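Local coordinates for protein precorrin-6y methylase (Rhodobacter capsulatus, PDB 3NJR) that probably acts, through its C-terminal S-adenosylmethionine-dependent domain, as a methyltransferase and decarboxylase on precorrin-6Y in cobalamin biosynthesis, at residues A[30-35]-A[69-74]; A[136-141]-A[167-172]. All coordinates share one frame; numbering follows the deposited sequence.

Contact 1 of 2, residues A[30-35]-A[69-74]; sequences SAFAHD and VSVEWC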
loop_
_atom_site.group_PDB
_atom_site.type_symbol
_atom_site.label_atom_id
_atom_site.label_comp_id
_atom_site.label_asym_id
_atom_site.label_seq_id
_atom_site.Cartn_x
_atom_site.Cartn_y
_atom_site.Cartn_z
ATOM N N SER A 30 -14.989 -12.598 17.048
ATOM C CA SER A 30 -15.487 -13.642 17.932
ATOM C C SER A 30 -16.761 -13.236 18.677
ATOM O O SER A 30 -17.338 -14.048 19.391
ATOM C CB SER A 30 -14.408 -14.042 18.922
ATOM O OG SER A 30 -13.756 -12.879 19.413
ATOM N N ALA A 31 -17.204 -11.991 18.529
ATOM C CA ALA A 31 -18.459 -11.575 19.160
ATOM C C ALA A 31 -19.685 -11.971 18.309
ATOM O O ALA A 31 -20.827 -11.631 18.634
ATOM C CB ALA A 31 -18.447 -10.076 19.469
ATOM N N PHE A 32 -19.432 -12.710 17.226
ATOM C CA PHE A 32 -20.454 -13.065 16.251
ATOM C C PHE A 32 -20.299 -14.525 15.842
ATOM O O PHE A 32 -19.179 -15.002 15.587
ATOM C CB PHE A 32 -20.329 -12.210 14.971
ATOM C CG PHE A 32 -20.123 -10.737 15.210
ATOM C CD1 PHE A 32 -21.202 -9.858 15.184
ATOM C CD2 PHE A 32 -18.842 -10.220 15.428
ATOM C CE1 PHE A 32 -21.017 -8.480 15.402
ATOM C CE2 PHE A 32 -18.636 -8.856 15.652
ATOM C CZ PHE A 32 -19.725 -7.983 15.642
ATOM N N ALA A 33 -21.426 -15.225 15.777
ATOM C CA ALA A 33 -21.540 -16.465 15.035
ATOM C C ALA A 33 -21.247 -16.146 13.568
ATOM O O ALA A 33 -21.865 -15.252 12.988
ATOM C CB ALA A 33 -22.942 -16.993 15.175
ATOM N N HIS A 34 -20.289 -16.845 12.972
ATOM C CA HIS A 34 -19.979 -16.655 11.566
ATOM C C HIS A 34 -19.374 -17.941 11.065
ATOM O O HIS A 34 -19.088 -18.843 11.860
ATOM C CB HIS A 34 -18.995 -15.504 11.367
ATOM C CG HIS A 34 -17.634 -15.778 11.925
ATOM N ND1 HIS A 34 -17.282 -15.458 13.220
ATOM C CD2 HIS A 34 -16.541 -16.351 11.366
ATOM C CE1 HIS A 34 -16.031 -15.822 13.434
ATOM N NE2 HIS A 34 -15.560 -16.370 12.326
ATOM N N ASP A 35 -19.158 -18.020 9.754
ATOM C CA ASP A 35 -18.708 -19.265 9.138
ATOM C C ASP A 35 -17.375 -19.136 8.428
ATOM O O ASP A 35 -16.932 -20.080 7.782
ATOM C CB ASP A 35 -19.779 -19.825 8.178
ATOM C CG ASP A 35 -19.997 -18.948 6.924
ATOM O OD1 ASP A 35 -19.361 -17.872 6.758
ATOM O OD2 ASP A 35 -20.833 -19.361 6.087
ATOM N N VAL A 69 -22.428 -6.365 10.178
ATOM C CA VAL A 69 -22.662 -4.949 9.912
ATOM C C VAL A 69 -23.994 -4.510 10.523
ATOM O O VAL A 69 -24.064 -3.458 11.199
ATOM C CB VAL A 69 -22.618 -4.666 8.389
ATOM C CG1 VAL A 69 -23.199 -3.318 8.058
ATOM C CG2 VAL A 69 -21.207 -4.764 7.893
ATOM N N SER A 70 -25.025 -5.344 10.311
ATOM C CA SER A 70 -26.383 -5.090 10.802
ATOM C C SER A 70 -26.425 -5.103 12.319
ATOM O O SER A 70 -27.161 -4.317 12.926
ATOM C CB SER A 70 -27.367 -6.144 10.286
ATOM O OG SER A 70 -27.613 -6.062 8.898
ATOM N N VAL A 71 -25.652 -6.006 12.928
ATOM C CA VAL A 71 -25.622 -6.151 14.377
ATOM C C VAL A 71 -25.033 -4.877 14.956
ATOM O O VAL A 71 -25.672 -4.212 15.772
ATOM C CB VAL A 71 -24.840 -7.418 14.818
ATOM C CG1 VAL A 71 -24.571 -7.409 16.291
ATOM C CG2 VAL A 71 -25.601 -8.664 14.477
ATOM N N GLU A 72 -23.844 -4.504 14.508
ATOM C CA GLU A 72 -23.273 -3.211 14.912
ATOM C C GLU A 72 -24.124 -1.963 14.522
ATOM O O GLU A 72 -24.146 -0.971 15.266
ATOM C CB GLU A 72 -21.813 -3.091 14.461
ATOM C CG GLU A 72 -21.019 -4.320 14.836
ATOM C CD GLU A 72 -19.545 -4.065 15.065
ATOM O OE1 GLU A 72 -18.856 -3.585 14.147
ATOM O OE2 GLU A 72 -19.053 -4.368 16.172
ATOM N N TRP A 73 -24.831 -2.003 13.388
ATOM C CA TRP A 73 -25.702 -0.875 13.022
ATOM C C TRP A 73 -26.832 -0.764 14.024
ATOM O O TRP A 73 -27.094 0.325 14.520
ATOM C CB TRP A 73 -26.244 -1.024 11.604
ATOM C CG TRP A 73 -27.427 -0.138 11.244
ATOM C CD1 TRP A 73 -28.747 -0.404 11.473
ATOM C CD2 TRP A 73 -27.395 1.126 10.537
ATOM N NE1 TRP A 73 -29.535 0.618 10.985
ATOM C CE2 TRP A 73 -28.733 1.564 10.401
ATOM C CE3 TRP A 73 -26.366 1.926 10.011
ATOM C CZ2 TRP A 73 -29.069 2.759 9.756
ATOM C CZ3 TRP A 73 -26.702 3.121 9.383
ATOM C CH2 TRP A 73 -28.042 3.522 9.255
ATOM N N CYS A 74 -27.480 -1.893 14.332
ATOM C CA CYS A 74 -28.580 -1.935 15.303
ATOM C C CYS A 74 -28.157 -1.668 16.748
ATOM O O CYS A 74 -28.922 -1.084 17.509
ATOM C CB CYS A 74 -29.300 -3.271 15.225
ATOM S SG CYS A 74 -30.222 -3.482 13.659
#

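Contact 2 of 2, residues A[136-141]-A[167-172]; sequences LYDRLW and HARHGG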
loop_
_atom_site.group_PDB
_atom_site.type_symbol
_atom_site.label_atom_id
_atom_site.label_comp_id
_atom_site.label_asym_id
_atom_site.label_seq_id
_atom_site.Cartn_x
_atom_site.Cartn_y
_atom_site.Cartn_z
ATOM N N LEU A 136 -28.375 -4.441 -9.897
ATOM C CA LEU A 136 -28.643 -4.017 -8.528
ATOM C C LEU A 136 -28.611 -2.506 -8.329
ATOM O O LEU A 136 -29.535 -1.934 -7.750
ATOM C CB LEU A 136 -27.663 -4.694 -7.571
ATOM C CG LEU A 136 -27.847 -4.319 -6.106
ATOM C CD1 LEU A 136 -29.191 -4.798 -5.592
ATOM C CD2 LEU A 136 -26.695 -4.888 -5.290
ATOM N N TYR A 137 -27.555 -1.865 -8.826
ATOM C CA TYR A 137 -27.437 -0.410 -8.728
ATOM C C TYR A 137 -28.458 0.384 -9.570
ATOM O O TYR A 137 -28.918 1.441 -9.152
ATOM C CB TYR A 137 -25.989 0.048 -8.965
ATOM C CG TYR A 137 -25.043 -0.340 -7.840
ATOM C CD1 TYR A 137 -24.057 -1.304 -8.037
ATOM C CD2 TYR A 137 -25.147 0.236 -6.575
ATOM C CE1 TYR A 137 -23.176 -1.688 -7.006
ATOM C CE2 TYR A 137 -24.277 -0.137 -5.530
ATOM C CZ TYR A 137 -23.296 -1.095 -5.768
ATOM O OH TYR A 137 -22.434 -1.476 -4.772
ATOM N N ASP A 138 -28.839 -0.119 -10.740
ATOM C CA ASP A 138 -29.848 0.588 -11.545
ATOM C C ASP A 138 -31.178 0.526 -10.816
ATOM O O ASP A 138 -31.861 1.552 -10.665
ATOM C CB ASP A 138 -29.971 0.009 -12.965
ATOM C CG ASP A 138 -28.673 0.112 -13.763
ATOM O OD1 ASP A 138 -28.030 1.185 -13.719
ATOM O OD2 ASP A 138 -28.301 -0.886 -14.435
ATOM N N ARG A 139 -31.514 -0.677 -10.348
ATOM C CA ARG A 139 -32.689 -0.896 -9.497
ATOM C C ARG A 139 -32.641 -0.052 -8.201
ATOM O O ARG A 139 -33.593 0.681 -7.905
ATOM C CB ARG A 139 -32.873 -2.399 -9.212
ATOM C CG ARG A 139 -34.065 -3.122 -9.895
ATOM C CD ARG A 139 -34.435 -2.636 -11.314
ATOM N NE ARG A 139 -33.599 -3.267 -12.332
ATOM C CZ ARG A 139 -33.177 -2.657 -13.436
ATOM N NH1 ARG A 139 -33.499 -1.388 -13.683
ATOM N NH2 ARG A 139 -32.411 -3.315 -14.291
ATOM N N LEU A 140 -31.532 -0.108 -7.459
ATOM C CA LEU A 140 -31.391 0.750 -6.282
ATOM C C LEU A 140 -31.586 2.194 -6.690
ATOM O O LEU A 140 -32.265 2.937 -5.990
ATOM C CB LEU A 140 -30.036 0.596 -5.582
ATOM C CG LEU A 140 -29.696 -0.669 -4.784
ATOM C CD1 LEU A 140 -28.254 -0.607 -4.272
ATOM C CD2 LEU A 140 -30.667 -0.889 -3.651
ATOM N N TRP A 141 -31.027 2.592 -7.836
ATOM C CA TRP A 141 -31.144 3.987 -8.250
ATOM C C TRP A 141 -32.567 4.459 -8.527
ATOM O O TRP A 141 -32.895 5.624 -8.267
ATOM C CB TRP A 141 -30.216 4.360 -9.406
ATOM C CG TRP A 141 -29.738 5.741 -9.162
ATOM C CD1 TRP A 141 -30.227 6.903 -9.707
ATOM C CD2 TRP A 141 -28.753 6.130 -8.203
ATOM N NE1 TRP A 141 -29.571 7.997 -9.169
ATOM C CE2 TRP A 141 -28.662 7.549 -8.244
ATOM C CE3 TRP A 141 -27.925 5.416 -7.318
ATOM C CZ2 TRP A 141 -27.774 8.265 -7.435
ATOM C CZ3 TRP A 141 -27.037 6.124 -6.525
ATOM C CH2 TRP A 141 -26.970 7.539 -6.586
ATOM N N HIS A 167 -18.752 6.285 -8.387
ATOM C CA HIS A 167 -18.111 7.555 -7.969
ATOM C C HIS A 167 -18.087 8.638 -9.047
ATOM O O HIS A 167 -18.435 9.768 -8.765
ATOM C CB HIS A 167 -16.690 7.350 -7.436
ATOM C CG HIS A 167 -16.118 8.574 -6.796
ATOM N ND1 HIS A 167 -15.215 9.393 -7.434
ATOM C CD2 HIS A 167 -16.353 9.143 -5.588
ATOM C CE1 HIS A 167 -14.903 10.405 -6.643
ATOM N NE2 HIS A 167 -15.584 10.279 -5.518
ATOM N N ALA A 168 -17.690 8.294 -10.270
ATOM C CA ALA A 168 -17.668 9.272 -11.387
ATOM C C ALA A 168 -19.060 9.812 -11.701
ATOM O O ALA A 168 -19.213 11.024 -11.928
ATOM C CB ALA A 168 -17.011 8.684 -12.648
ATOM N N ARG A 169 -20.073 8.930 -11.690
ATOM C CA ARG A 169 -21.476 9.342 -11.952
ATOM C C ARG A 169 -22.074 10.153 -10.805
ATOM O O ARG A 169 -22.692 11.192 -11.039
ATOM C CB ARG A 169 -22.382 8.134 -12.264
ATOM C CG ARG A 169 -22.142 7.489 -13.658
ATOM C CD ARG A 169 -22.353 5.921 -13.743
ATOM N NE ARG A 169 -23.621 5.429 -13.167
ATOM C CZ ARG A 169 -24.024 4.151 -13.163
ATOM N NH1 ARG A 169 -23.271 3.195 -13.714
ATOM N NH2 ARG A 169 -25.191 3.825 -12.604
ATOM N N HIS A 170 -21.874 9.697 -9.566
ATOM C CA HIS A 170 -22.688 10.198 -8.444
ATOM C C HIS A 170 -21.941 11.008 -7.381
ATOM O O HIS A 170 -22.568 11.641 -6.545
ATOM C CB HIS A 170 -23.491 9.047 -7.814
ATOM C CG HIS A 170 -24.217 8.194 -8.817
ATOM N ND1 HIS A 170 -25.259 8.668 -9.596
ATOM C CD2 HIS A 170 -24.051 6.894 -9.166
ATOM C CE1 HIS A 170 -25.701 7.693 -10.374
ATOM N NE2 HIS A 170 -24.984 6.606 -10.133
ATOM N N GLY A 171 -20.609 10.998 -7.430
ATOM C CA GLY A 171 -19.789 11.693 -6.439
ATOM C C GLY A 171 -19.659 10.903 -5.149
ATOM O O GLY A 171 -19.498 9.669 -5.175
ATOM N N GLY A 172 -19.758 11.616 -4.025
ATOM C CA GLY A 172 -19.575 11.034 -2.714
ATOM C C GLY A 172 -18.101 10.799 -2.487
ATOM O O GLY A 172 -17.256 11.486 -3.055
#

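Contact 1 of 2, residues A[30-35]-A[69-74]
F32 meets V71 and E72, and it is the one residue of 30-35 that reaches helix 68-75. F32 points toward the helix. Its CG lies beside the backbone N and anti to the carbonyl carbon (chi1 -45°), which sends the far end of the ring to the helix. CE1 of F32 rests 3.8 Å from CG1 of V71, an apolar contact near the plane of the ring. At the next ring corner, CZ of F32 lies 3.7 Å from OE2 of E72. The carboxylate oxygen sits at the ring edge, in its plane. The ring and carboxylate planes are 77° apart. CG of E72 also comes within 4.0 Å of CZ of F32, so the stem of the glutamate packs here as well. After F32 the loop turns away. A33 N is bonded to the side chain of N96 on helix 87-99. H34 folds back, and its ND1 donates to the carbonyl O of F32 at 3.1 Å, from above the carbonyl plane. The carboxylate of E72 is buried but well satisfied. OE1 is held by R44 and the backbone N of G26. OE2, the oxygen at the ring edge, pairs with R27. The F32 side chain is about 7 Å from bound S-adenosyl-L-homocysteine. The contact therefore lies close to this ligand, and F32 joins the loop before helix 41-51 to helix 68-75. The slightly positive ring edge is probably a weak extra partner to a carboxylate held mainly by its two arginines and G26.

Contact 2 of 2, residues A[136-141]-A[167-172]
R169 and H170, at the end of helix 157-170, face D138 and W141 of helix 134-143. Earlier in the segment, H167 turns to another subunit, where its ND1 is bonded to R189 of that chain. R169 points toward helix 134-143. NH2 of R169 stays 4.0 Å from OD1 of D138, beyond a salt bridge. The two flat groups are nearly parallel, 13° apart. Q134 joins them: its NE2 donates to OD1 of D138, and its OE1 takes a weak bond from R169. H170 makes the main contact. Its CG lies beside the backbone N (chi1 -48°), which carries the imidazole to W141. The H170 ring lies over one face of the six-membered ring of W141, with centroids 3.8 Å apart and planes at 20°. This is a face-to-face stack. The opposite face of the imidazole is covered by CB of R169, 3.6 Å above its centre. G171 then leaves the helix with positive phi, and its carbonyl O is bonded to W200. Stacking therefore carries most of this surface contact between helix 134-143 and the end of helix 157-170. The charges of D138 and R169 probably add a weak attraction.

Overall arrangement
The two contacts lie on opposite sides of the centre of this C-terminal domain. Their centres are about 27 Å apart, and their nearest atoms are about 13 Å apart. They follow in series along the chain: contact 1 closes before contact 2 opens. Both use helices that pack against one mixed seven-stranded sheet. Contact 1 joins the loop before helix 41-51 to helix 68-75, which follows strand 58-62. Contact 2 joins helices 134-143 and 157-170, on either side of strand 149-154 in sequence. The strand order 3-2-1-4-5-7-6 is that of the class I methyltransferase fold. Contact 1 is buried near the S-adenosyl-L-homocysteine; contact 2 is at the surface, where H167 and A168 meet a second subunit.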